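Local coordinates for putative secreted cellulose binding protein (Streptomyces coelicolor, PDB 4OY7), which oxidatively cleaves glycosidic bonds in cellulose through a copper-dependent mechanism, acting as a lytic polysaccharide monooxygenase of the AA10 family, at residues Q175-R178 against E183-F186. Sequence-based numbering, arbitrary orientation.
Sequences QWVR and ENFF
R178 and E183 form a salt bridge at the turn end of a β-hairpin in the lytic polysaccharide monooxygenase domain of a longer protein, NH1 lying 2.8 Å from OE1. The carboxylate oxygen sits at the guanidinium edge, near its plane, but is itself approached from above the carboxylate plane. A bend at chi3 (64°) turns the arginine head toward E183, while D180 takes its NE. Farther along, the Q175 amide donates NE2 to N184 OD1 (3.0 Å); the amide planes are 56° apart, and the stronger partners lie outside, R58 O for Q175 NE2 and G57 N for N184 OD1. N184 ND2 also binds E183 O, and a water joins it to R178 O. Replacing N184 with alanine would probably leave Q175 NE2 without this acceptor and remove the water's link between the strands. W176 and F185 form an antiparallel hydrogen-bonded pair, W176 N to F185 O at 3.0 Å and F185 N to W176 O at 3.1 Å. Their side chains run alongside each other, the tryptophan six-membered ring meeting the F185 ring obliquely, planes at 41°. On the other face of the sheet, Q175 CG rests over the F186 ring in a CH-π contact. H1 and H110 hold the copper; F185 lies against H1 and R178 against H110, and E183 binds copper in another structure of this protein, which places both pairings beside the metal site.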
loop_
_atom_site.group_PDB
_atom_site.type_symbol
_atom_site.label_atom_id
_atom_site.label_comp_id
_atom_site.label_asym_id
_atom_site.label_seq_id
_atom_site.Cartn_x
_atom_site.Cartn_y
_atom_site.Cartn_z
ATOM N N GLN A 175 -0.628 7.345 2.491
ATOM C CA GLN A 175 -0.485 7.563 3.928
ATOM C C GLN A 175 -1.856 7.930 4.459
ATOM O O GLN A 175 -2.497 8.891 4.012
ATOM C CB GLN A 175 0.551 8.636 4.251
ATOM C CG GLN A 175 0.967 8.639 5.708
ATOM C CD GLN A 175 2.109 9.602 5.984
ATOM O OE1 GLN A 175 2.859 9.970 5.070
ATOM N NE2 GLN A 175 2.273 9.992 7.255
ATOM N N TRP A 176 -2.342 7.096 5.376
ATOM C CA TRP A 176 -3.613 7.297 6.013
ATOM C C TRP A 176 -3.341 8.040 7.303
ATOM O O TRP A 176 -2.754 7.477 8.237
ATOM C CB TRP A 176 -4.278 5.951 6.317
ATOM C CG TRP A 176 -5.665 6.030 6.862
ATOM C CD1 TRP A 176 -6.499 7.126 6.898
ATOM C CD2 TRP A 176 -6.415 4.940 7.419
ATOM N NE1 TRP A 176 -7.703 6.776 7.459
ATOM C CE2 TRP A 176 -7.677 5.446 7.784
ATOM C CE3 TRP A 176 -6.135 3.574 7.645
ATOM C CZ2 TRP A 176 -8.655 4.646 8.361
ATOM C CZ3 TRP A 176 -7.081 2.806 8.219
ATOM C CH2 TRP A 176 -8.344 3.327 8.556
ATOM N N VAL A 177 -3.763 9.293 7.340
ATOM C CA VAL A 177 -3.466 10.199 8.437
ATOM C C VAL A 177 -4.713 10.393 9.270
ATOM O O VAL A 177 -5.671 11.072 8.869
ATOM C CB VAL A 177 -2.920 11.533 7.887
ATOM C CG1 VAL A 177 -2.569 12.485 9.030
ATOM C CG2 VAL A 177 -1.741 11.219 6.982
ATOM N N ARG A 178 -4.739 9.734 10.426
ATOM C CA ARG A 178 -5.867 9.866 11.328
ATOM C C ARG A 178 -5.981 11.293 11.817
ATOM O O ARG A 178 -4.981 11.966 12.036
ATOM C CB ARG A 178 -5.733 8.906 12.530
ATOM C CG ARG A 178 -5.968 7.447 12.155
ATOM C CD ARG A 178 -5.788 6.509 13.351
ATOM N NE ARG A 178 -6.776 6.768 14.402
ATOM C CZ ARG A 178 -6.839 6.085 15.550
ATOM N NH1 ARG A 178 -5.988 5.102 15.817
ATOM N NH2 ARG A 178 -7.737 6.419 16.466
ATOM N N GLU A 183 -1.368 7.923 15.202
ATOM C CA GLU A 183 -1.192 6.706 14.411
ATOM C C GLU A 183 -1.560 6.951 12.956
ATOM O O GLU A 183 -2.615 7.537 12.662
ATOM C CB GLU A 183 -2.025 5.574 14.981
ATOM C CG GLU A 183 -1.833 4.233 14.285
ATOM C CD GLU A 183 -2.784 3.193 14.844
ATOM O OE1 GLU A 183 -3.995 3.407 14.694
ATOM O OE2 GLU A 183 -2.326 2.208 15.461
ATOM N N ASN A 184 -0.664 6.542 12.053
ATOM C CA ASN A 184 -0.893 6.599 10.620
ATOM C C ASN A 184 -0.591 5.211 10.008
ATOM O O ASN A 184 0.226 4.456 10.545
ATOM C CB ASN A 184 0.087 7.598 9.966
ATOM C CG ASN A 184 -0.143 9.072 10.302
ATOM O OD1 ASN A 184 0.636 9.896 9.785
ATOM N ND2 ASN A 184 -1.172 9.437 11.089
ATOM N N PHE A 185 -1.154 4.946 8.833
ATOM C CA PHE A 185 -0.932 3.708 8.063
ATOM C C PHE A 185 -0.208 4.000 6.748
ATOM O O PHE A 185 -0.333 5.078 6.181
ATOM C CB PHE A 185 -2.273 3.005 7.848
ATOM C CG PHE A 185 -2.873 2.533 9.135
ATOM C CD1 PHE A 185 -3.556 3.392 9.974
ATOM C CD2 PHE A 185 -2.602 1.255 9.564
ATOM C CE1 PHE A 185 -4.033 2.941 11.194
ATOM C CE2 PHE A 185 -3.067 0.797 10.772
ATOM C CZ PHE A 185 -3.763 1.646 11.585
ATOM N N PHE A 186 0.542 3.016 6.272
ATOM C CA PHE A 186 1.439 3.200 5.155
ATOM C C PHE A 186 1.205 2.093 4.141
ATOM O O PHE A 186 1.251 0.914 4.486
ATOM C CB PHE A 186 2.893 3.177 5.654
ATOM C CG PHE A 186 3.244 4.386 6.488
ATOM C CD1 PHE A 186 2.868 4.459 7.815
ATOM C CD2 PHE A 186 3.906 5.491 5.921
ATOM C CE1 PHE A 186 3.103 5.599 8.572
ATOM C CE2 PHE A 186 4.148 6.632 6.689
ATOM C CZ PHE A 186 3.742 6.678 8.011
HETATM O O HOH W 1 -2.001 11.693 12.577
#